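Local coordinates for protein piwi (Drosophila melanogaster, PDB 6KR6) that binds piRNAs and, guided by them, represses transposons through methylation as a Piwi-subfamily Argonaute, at residues Q556-G562 against K805-L810; D443-A449 against P503-L509. All coordinates share one frame. Residues are numbered along the deposited sequence.

Overall arrangement
Contact 1 joins the end of helix 546-560 to the chain's C-terminus around the 5' end of the guide RNA. Contact 2 pairs two neighbouring strands of the four-stranded parallel sheet that lies beside that helix. Their centres are about 14 Å apart, and L557 and L561 bridge them: L557 CD2 lies 3.6 Å from L505 CD1, and L561 CD2 lies 3.9 Å from the same L505 CD1. The L505 side chain thus comes within about 8 Å of that of Q556 and about 10 Å of the zinc of contact 1. The nearest atom of contact 2 is about 7 Å from the RNA; contact 2 stands behind contact 1, which holds the metal.

Contact 1: Q556-G562 against K805-L810; sequences QLNCKLG and KKFYYL. With ZN (zinc ion), chain C; nucleotides of chain B.
This is a metal-centred contact between the end of helix 546-560 and the last six residues of the chain, buried at the 5' end of the guide RNA. In the irregular C-terminal segment F807 centres an inverse gamma turn and begins a type I turn to L810; F807 N makes a weak 3.3 Å hydrogen bond to C559 O. K560 and F807 lie CA to CA at 4.7 Å. G562 leaves the helix in a Schellman motif (G562 N to C559 O 2.7 Å); at phi 93° a CB would be jammed against the L561 carbonyl O and tight against K805 O. Small C559 fits against the tail, its CB 3.9 Å from F807 CB and 4.0 Å from L810 CD1. Extended Q556 (chi1 and chi2 t) carries OE1 to the zinc at 2.0 Å; L810 O and OXT follow at 2.2 and 2.5 Å. From chain B come U1 OP3 and OP2 (both 2.3 Å) and U3 OP1 (2.0 Å). K560 NZ donates to Q556 OE1 (3.2 Å), and Q556 NE2 to A2 O3' of chain B (3.0 Å). Glutamine and C-terminal carboxylate joined by a metal, probably magnesium in the cell, mark the guide 5'-phosphate pocket of Piwi-subfamily Argonautes.

Contact 2: D443-A449 against P503-L509; sequences DRWAVIA and PKLILCL. With ZN (zinc ion), chain O.
Strands 446-449 and 506-509 run parallel, their axes approaching to 4.8 Å with a -19° crossing, pairing A446 with I506, V447 with L507 and I448 with C508. The ladder alternates: L505 O accepts A446 N (3.2 Å), A446 O accepts L507 N (3.1 Å), L507 O accepts I448 N (3.0 Å) and I448 O accepts L509 N (3.2 Å). Ahead of it, K504 N reaches R444 O (2.8 Å).

Helices cover both faces. On one, each pair sets a bulky isoleucine beside a small residue, I506 by A446 and I448 by C508; beta-branched V447, I448 and I506 suit extended strands. I448 (chi1 m) puts CD1 4.1 Å from I506 CG2 and CB 4.2 Å from C508 SG, and its bump meets Y491, A494 and M495 of helix 488-499. A446 packs on C498 of that helix; a mercury ion, held by Q479, C498 and S501, lies about 3 Å from its side chain. On the other face V447 CG2 meets L507 CB at 4.1 Å, both side chains touching helix 454-471. W445 (chi1 p) lays its broad indole beside two leucines: edge atom CZ3 is 4.1 Å from L507 CB and CE3 4.1 Å from L505 CD2, while NE1 is hydrogen-bonded to R476 O. K504 NZ makes a 2.5 Å salt bridge to D443 OD1, which binds zinc at 2.0 Å in a site lined by D440, D443 and K504.

Such a helix-covered parallel sheet is the Rossmann-like core of the Argonaute MID domain.

Contact 1: Q556-G562 against K805-L810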
loop_
_atom_site.group_PDB
_atom_site.type_symbol
_atom_site.label_atom_id
_atom_site.label_comp_id
_atom_site.label_asym_id
_atom_site.label_seq_id
_atom_site.Cartn_x
_atom_site.Cartn_y
_atom_site.Cartn_z
ATOM N N GLN A 556 -7.414 21.884 14.709
ATOM C CA GLN A 556 -7.655 20.527 15.194
ATOM C C GLN A 556 -8.730 20.509 16.274
ATOM O O GLN A 556 -9.572 19.609 16.300
ATOM C CB GLN A 556 -6.356 19.909 15.716
ATOM C CG GLN A 556 -6.485 18.440 16.120
ATOM C CD GLN A 556 -5.148 17.790 16.444
ATOM O OE1 GLN A 556 -5.082 16.601 16.769
ATOM N NE2 GLN A 556 -4.075 18.568 16.352
ATOM N N LEU A 557 -8.722 21.501 17.167
ATOM C CA LEU A 557 -9.714 21.563 18.238
ATOM C C LEU A 557 -11.108 21.830 17.687
ATOM O O LEU A 557 -12.085 21.198 18.113
ATOM C CB LEU A 557 -9.330 22.646 19.248
ATOM C CG LEU A 557 -8.042 22.462 20.053
ATOM C CD1 LEU A 557 -7.764 23.688 20.909
ATOM C CD2 LEU A 557 -8.113 21.215 20.910
ATOM N N ASN A 558 -11.220 22.777 16.751
ATOM C CA ASN A 558 -12.493 23.023 16.082
ATOM C C ASN A 558 -13.033 21.743 15.459
ATOM O O ASN A 558 -14.236 21.466 15.532
ATOM C CB ASN A 558 -12.324 24.110 15.015
ATOM C CG ASN A 558 -13.650 24.691 14.556
ATOM O OD1 ASN A 558 -14.519 25.003 15.368
ATOM N ND2 ASN A 558 -13.809 24.838 13.244
ATOM N N CYS A 559 -12.151 20.938 14.857
ATOM C CA CYS A 559 -12.593 19.663 14.297
ATOM C C CYS A 559 -13.017 18.688 15.390
ATOM O O CYS A 559 -14.037 18.001 15.255
ATOM C CB CYS A 559 -11.489 19.049 13.440
ATOM S SG CYS A 559 -11.149 19.972 11.939
ATOM N N LYS A 560 -12.237 18.609 16.473
ATOM C CA LYS A 560 -12.594 17.758 17.605
ATOM C C LYS A 560 -13.980 18.090 18.133
ATOM O O LYS A 560 -14.688 17.202 18.625
ATOM C CB LYS A 560 -11.565 17.906 18.729
ATOM C CG LYS A 560 -10.154 17.469 18.378
ATOM C CD LYS A 560 -9.946 15.984 18.588
ATOM C CE LYS A 560 -8.543 15.579 18.176
ATOM N NZ LYS A 560 -7.492 16.369 18.874
ATOM N N LEU A 561 -14.381 19.359 18.048
ATOM C CA LEU A 561 -15.726 19.743 18.452
ATOM C C LEU A 561 -16.785 19.346 17.433
ATOM O O LEU A 561 -17.976 19.364 17.760
ATOM C CB LEU A 561 -15.798 21.249 18.692
ATOM C CG LEU A 561 -14.883 21.812 19.777
ATOM C CD1 LEU A 561 -15.399 23.167 20.207
ATOM C CD2 LEU A 561 -14.786 20.865 20.965
ATOM N N GLY A 562 -16.386 18.995 16.214
ATOM C CA GLY A 562 -17.342 18.580 15.205
ATOM C C GLY A 562 -17.809 19.709 14.313
ATOM O O GLY A 562 -18.978 19.758 13.919
ATOM N N LYS A 805 -20.178 12.105 15.290
ATOM C CA LYS A 805 -20.158 13.261 14.403
ATOM C C LYS A 805 -18.955 14.168 14.630
ATOM O O LYS A 805 -18.918 15.279 14.091
ATOM C CB LYS A 805 -21.451 14.064 14.562
ATOM C CG LYS A 805 -22.696 13.358 14.053
ATOM C CD LYS A 805 -22.671 13.230 12.541
ATOM C CE LYS A 805 -22.384 14.570 11.880
ATOM N NZ LYS A 805 -23.291 15.646 12.370
ATOM N N LYS A 806 -17.969 13.725 15.402
ATOM C CA LYS A 806 -16.825 14.548 15.749
ATOM C C LYS A 806 -15.545 13.909 15.232
ATOM O O LYS A 806 -15.454 12.686 15.096
ATOM C CB LYS A 806 -16.742 14.750 17.266
ATOM C CG LYS A 806 -18.031 15.279 17.876
ATOM C CD LYS A 806 -17.917 15.459 19.381
ATOM C CE LYS A 806 -19.188 16.074 19.952
ATOM N NZ LYS A 806 -19.078 16.330 21.414
ATOM N N PHE A 807 -14.559 14.751 14.933
ATOM C CA PHE A 807 -13.242 14.292 14.487
ATOM C C PHE A 807 -12.325 14.006 15.670
ATOM O O PHE A 807 -11.192 14.479 15.733
ATOM C CB PHE A 807 -12.619 15.323 13.555
ATOM C CG PHE A 807 -13.132 15.262 12.149
ATOM C CD1 PHE A 807 -12.939 14.129 11.376
ATOM C CD2 PHE A 807 -13.783 16.345 11.587
ATOM C CE1 PHE A 807 -13.401 14.071 10.078
ATOM C CE2 PHE A 807 -14.246 16.293 10.287
ATOM C CZ PHE A 807 -14.052 15.154 9.533
ATOM N N TYR A 808 -12.825 13.210 16.619
ATOM C CA TYR A 808 -12.099 12.971 17.863
ATOM C C TYR A 808 -10.755 12.295 17.626
ATOM O O TYR A 808 -9.822 12.473 18.418
ATOM C CB TYR A 808 -12.958 12.131 18.814
ATOM C CG TYR A 808 -13.429 10.802 18.250
ATOM C CD1 TYR A 808 -14.468 10.742 17.330
ATOM C CD2 TYR A 808 -12.853 9.606 18.660
ATOM C CE1 TYR A 808 -14.906 9.534 16.818
ATOM C CE2 TYR A 808 -13.287 8.391 18.155
ATOM C CZ TYR A 808 -14.313 8.362 17.234
ATOM O OH TYR A 808 -14.750 7.157 16.729
ATOM N N TYR A 809 -10.627 11.534 16.543
ATOM C CA TYR A 809 -9.440 10.727 16.295
ATOM C C TYR A 809 -8.316 11.489 15.608
ATOM O O TYR A 809 -7.290 10.880 15.287
ATOM C CB TYR A 809 -9.815 9.501 15.458
ATOM C CG TYR A 809 -10.760 9.812 14.319
ATOM C CD1 TYR A 809 -10.276 10.159 13.063
ATOM C CD2 TYR A 809 -12.136 9.762 14.499
ATOM C CE1 TYR A 809 -11.138 10.445 12.020
ATOM C CE2 TYR A 809 -13.004 10.049 13.465
ATOM C CZ TYR A 809 -12.500 10.388 12.227
ATOM O OH TYR A 809 -13.365 10.672 11.194
ATOM N N LEU A 810 -8.468 12.788 15.374
ATOM C CA LEU A 810 -7.439 13.546 14.664
ATOM C C LEU A 810 -6.242 13.887 15.551
ATOM O O LEU A 810 -5.165 14.202 15.046
ATOM C CB LEU A 810 -8.033 14.827 14.072
ATOM C CG LEU A 810 -8.958 14.641 12.867
ATOM C CD1 LEU A 810 -9.265 15.982 12.219
ATOM C CD2 LEU A 810 -8.342 13.679 11.861
ATOM O OXT LEU A 810 -6.308 13.858 16.778
HETATM ZN ZN ZN C . -4.014 14.865 16.808
ATOM O OP3 U B 1 -3.985 15.578 19.004
ATOM P P U B 1 -3.802 14.227 19.577
ATOM O OP1 U B 1 -4.826 14.032 20.631
ATOM O OP2 U B 1 -3.757 13.274 18.442
ATOM O "O5'" U B 1 -2.381 14.181 20.295
ATOM C "C5'" U B 1 -1.175 14.199 19.539
ATOM C "C4'" U B 1 0.018 14.518 20.404
ATOM O "O4'" U B 1 0.393 13.337 21.165
ATOM C "C3'" U B 1 1.275 14.962 19.656
ATOM O "O3'" U B 1 1.944 15.971 20.409
ATOM C "C2'" U B 1 2.125 13.695 19.627
ATOM O "O2'" U B 1 3.514 13.924 19.516
ATOM C "C1'" U B 1 1.763 13.053 20.963
ATOM N N1 U B 1 1.950 11.593 20.988
ATOM C C2 U B 1 2.453 11.032 22.145
ATOM O O2 U B 1 2.721 11.690 23.135
ATOM N N3 U B 1 2.617 9.668 22.108
ATOM C C4 U B 1 2.346 8.826 21.049
ATOM O O4 U B 1 2.548 7.616 21.170
ATOM C C5 U B 1 1.838 9.485 19.884
ATOM C C6 U B 1 1.667 10.813 19.893
ATOM P P A B 2 2.732 17.150 19.656
ATOM O OP1 A B 2 3.788 16.513 18.828
ATOM O OP2 A B 2 3.090 18.193 20.651
ATOM O "O5'" A B 2 1.658 17.772 18.659
ATOM C "C5'" A B 2 0.413 18.282 19.117
ATOM C "C4'" A B 2 -0.299 18.996 17.998
ATOM O "O4'" A B 2 0.362 20.263 17.764
ATOM C "C3'" A B 2 -0.258 18.277 16.653
ATOM O "O3'" A B 2 -1.337 17.369 16.495
ATOM C "C2'" A B 2 -0.280 19.415 15.641
ATOM O "O2'" A B 2 -1.608 19.860 15.419
ATOM C "C1'" A B 2 0.476 20.513 16.385
ATOM N N9 A B 2 1.914 20.566 16.058
ATOM C C8 A B 2 2.949 20.301 16.920
ATOM N N7 A B 2 4.135 20.446 16.385
ATOM C C5 A B 2 3.864 20.846 15.085
ATOM C C6 A B 2 4.702 21.163 14.003
ATOM N N6 A B 2 6.035 21.124 14.064
ATOM N N1 A B 2 4.117 21.524 12.840
ATOM C C2 A B 2 2.781 21.563 12.780
ATOM N N3 A B 2 1.886 21.288 13.728
ATOM C C4 A B 2 2.499 20.932 14.869
ATOM P P U B 3 -1.096 15.911 15.869
ATOM O OP1 U B 3 -2.422 15.253 15.736
ATOM O OP2 U B 3 -0.013 15.252 16.642
ATOM O "O5'" U B 3 -0.552 16.202 14.400
ATOM C "C5'" U B 3 -1.404 16.746 13.404
ATOM C "C4'" U B 3 -0.655 17.003 12.120
ATOM O "O4'" U B 3 0.431 17.930 12.357
ATOM C "C3'" U B 3 0.017 15.796 11.484
ATOM O "O3'" U B 3 -0.896 15.036 10.709
ATOM C "C2'" U B 3 1.135 16.420 10.649
ATOM O "O2'" U B 3 0.653 16.816 9.374
ATOM C "C1'" U B 3 1.482 17.681 11.452
ATOM N N1 U B 3 2.763 17.580 12.192
ATOM C C2 U B 3 3.906 17.953 11.508
ATOM O O2 U B 3 3.886 18.333 10.349
ATOM N N3 U B 3 5.075 17.860 12.223
ATOM C C4 U B 3 5.213 17.447 13.531
ATOM O O4 U B 3 6.336 17.417 14.037
ATOM C C5 U B 3 3.986 17.085 14.175
ATOM C C6 U B 3 2.830 17.164 13.502
#

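Contact 2: D443-A449 against P503-L509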
loop_
_atom_site.group_PDB
_atom_site.type_symbol
_atom_site.label_atom_id
_atom_site.label_comp_id
_atom_site.label_asym_id
_atom_site.label_seq_id
_atom_site.Cartn_x
_atom_site.Cartn_y
_atom_site.Cartn_z
ATOM N N ASP A 443 -16.825 27.048 25.252
ATOM C CA ASP A 443 -17.548 27.548 26.418
ATOM C C ASP A 443 -17.170 26.793 27.690
ATOM O O ASP A 443 -17.203 27.372 28.781
ATOM C CB ASP A 443 -19.058 27.491 26.150
ATOM C CG ASP A 443 -19.863 26.974 27.327
ATOM O OD1 ASP A 443 -20.441 25.873 27.205
ATOM O OD2 ASP A 443 -19.931 27.672 28.363
ATOM N N ARG A 444 -16.783 25.524 27.576
ATOM C CA ARG A 444 -16.423 24.745 28.757
ATOM C C ARG A 444 -15.409 23.684 28.353
ATOM O O ARG A 444 -15.737 22.777 27.583
ATOM C CB ARG A 444 -17.657 24.106 29.389
ATOM C CG ARG A 444 -17.867 24.463 30.853
ATOM C CD ARG A 444 -18.678 23.394 31.567
ATOM N NE ARG A 444 -20.106 23.694 31.608
ATOM C CZ ARG A 444 -20.753 24.085 32.701
ATOM N NH1 ARG A 444 -20.097 24.219 33.846
ATOM N NH2 ARG A 444 -22.054 24.334 32.654
ATOM N N TRP A 445 -14.188 23.791 28.876
ATOM C CA TRP A 445 -13.170 22.766 28.679
ATOM C C TRP A 445 -12.210 22.809 29.861
ATOM O O TRP A 445 -12.311 23.670 30.741
ATOM C CB TRP A 445 -12.447 22.937 27.334
ATOM C CG TRP A 445 -11.750 24.253 27.128
ATOM C CD1 TRP A 445 -12.309 25.496 27.191
ATOM C CD2 TRP A 445 -10.372 24.453 26.781
ATOM N NE1 TRP A 445 -11.364 26.456 26.927
ATOM C CE2 TRP A 445 -10.166 25.843 26.670
ATOM C CE3 TRP A 445 -9.290 23.592 26.565
ATOM C CZ2 TRP A 445 -8.926 26.392 26.354
ATOM C CZ3 TRP A 445 -8.058 24.141 26.248
ATOM C CH2 TRP A 445 -7.887 25.527 26.148
ATOM N N ALA A 446 -11.281 21.858 29.887
ATOM C CA ALA A 446 -10.339 21.730 30.989
ATOM C C ALA A 446 -8.937 21.511 30.441
ATOM O O ALA A 446 -8.753 21.067 29.305
ATOM C CB ALA A 446 -10.724 20.578 31.928
ATOM N N VAL A 447 -7.944 21.832 31.267
ATOM C CA VAL A 447 -6.542 21.624 30.933
ATOM C C VAL A 447 -5.869 20.957 32.123
ATOM O O VAL A 447 -5.853 21.519 33.227
ATOM C CB VAL A 447 -5.826 22.935 30.574
ATOM C CG1 VAL A 447 -4.332 22.713 30.541
ATOM C CG2 VAL A 447 -6.312 23.450 29.232
ATOM N N ILE A 448 -5.313 19.768 31.895
ATOM C CA ILE A 448 -4.637 18.977 32.916
ATOM C C ILE A 448 -3.140 19.029 32.647
ATOM O O ILE A 448 -2.691 18.731 31.533
ATOM C CB ILE A 448 -5.144 17.525 32.927
ATOM C CG1 ILE A 448 -6.663 17.494 33.106
ATOM C CG2 ILE A 448 -4.456 16.724 34.020
ATOM C CD1 ILE A 448 -7.253 16.105 33.086
ATOM N N ALA A 449 -2.370 19.401 33.665
ATOM C CA ALA A 449 -0.930 19.566 33.522
ATOM C C ALA A 449 -0.290 19.417 34.894
ATOM O O ALA A 449 -0.958 19.607 35.916
ATOM C CB ALA A 449 -0.587 20.933 32.907
ATOM N N PRO A 503 -17.116 18.556 30.315
ATOM C CA PRO A 503 -16.388 19.482 29.446
ATOM C C PRO A 503 -16.505 19.114 27.976
ATOM O O PRO A 503 -16.599 17.945 27.597
ATOM C CB PRO A 503 -14.941 19.327 29.934
ATOM C CG PRO A 503 -14.863 17.886 30.334
ATOM C CD PRO A 503 -16.235 17.505 30.857
ATOM N N LYS A 504 -16.495 20.152 27.136
ATOM C CA LYS A 504 -16.526 19.929 25.696
ATOM C C LYS A 504 -15.221 19.322 25.197
ATOM O O LYS A 504 -15.208 18.657 24.155
ATOM C CB LYS A 504 -16.808 21.236 24.951
ATOM C CG LYS A 504 -18.159 21.867 25.227
ATOM C CD LYS A 504 -18.509 22.854 24.119
ATOM C CE LYS A 504 -18.935 24.210 24.664
ATOM N NZ LYS A 504 -20.259 24.154 25.338
ATOM N N LEU A 505 -14.123 19.540 25.916
ATOM C CA LEU A 505 -12.812 19.107 25.458
ATOM C C LEU A 505 -11.862 19.091 26.646
ATOM O O LEU A 505 -12.091 19.760 27.656
ATOM C CB LEU A 505 -12.289 20.022 24.345
ATOM C CG LEU A 505 -11.037 19.599 23.578
ATOM C CD1 LEU A 505 -11.228 19.858 22.097
ATOM C CD2 LEU A 505 -9.819 20.339 24.103
ATOM N N ILE A 506 -10.794 18.303 26.517
ATOM C CA ILE A 506 -9.775 18.177 27.555
ATOM C C ILE A 506 -8.408 18.182 26.887
ATOM O O ILE A 506 -8.088 17.271 26.116
ATOM C CB ILE A 506 -9.955 16.900 28.395
ATOM C CG1 ILE A 506 -11.236 16.983 29.228
ATOM C CG2 ILE A 506 -8.751 16.676 29.290
ATOM C CD1 ILE A 506 -11.510 15.744 30.049
ATOM N N LEU A 507 -7.604 19.201 27.174
ATOM C CA LEU A 507 -6.238 19.285 26.676
ATOM C C LEU A 507 -5.281 18.846 27.775
ATOM O O LEU A 507 -5.397 19.295 28.920
ATOM C CB LEU A 507 -5.910 20.706 26.211
ATOM C CG LEU A 507 -4.698 20.887 25.293
ATOM C CD1 LEU A 507 -4.891 22.117 24.425
ATOM C CD2 LEU A 507 -3.402 20.999 26.083
ATOM N N CYS A 508 -4.339 17.975 27.425
ATOM C CA CYS A 508 -3.393 17.408 28.380
ATOM C C CYS A 508 -1.973 17.701 27.920
ATOM O O CYS A 508 -1.567 17.271 26.835
ATOM C CB CYS A 508 -3.606 15.901 28.536
ATOM S SG CYS A 508 -5.167 15.450 29.325
ATOM N N LEU A 509 -1.224 18.426 28.747
ATOM C CA LEU A 509 0.176 18.723 28.476
ATOM C C LEU A 509 1.030 17.588 29.029
ATOM O O LEU A 509 0.949 17.269 30.220
ATOM C CB LEU A 509 0.571 20.061 29.100
ATOM C CG LEU A 509 1.841 20.734 28.570
ATOM C CD1 LEU A 509 1.707 21.016 27.083
ATOM C CD2 LEU A 509 2.133 22.016 29.337
HETATM ZN ZN ZN O . -21.621 26.655 25.752
#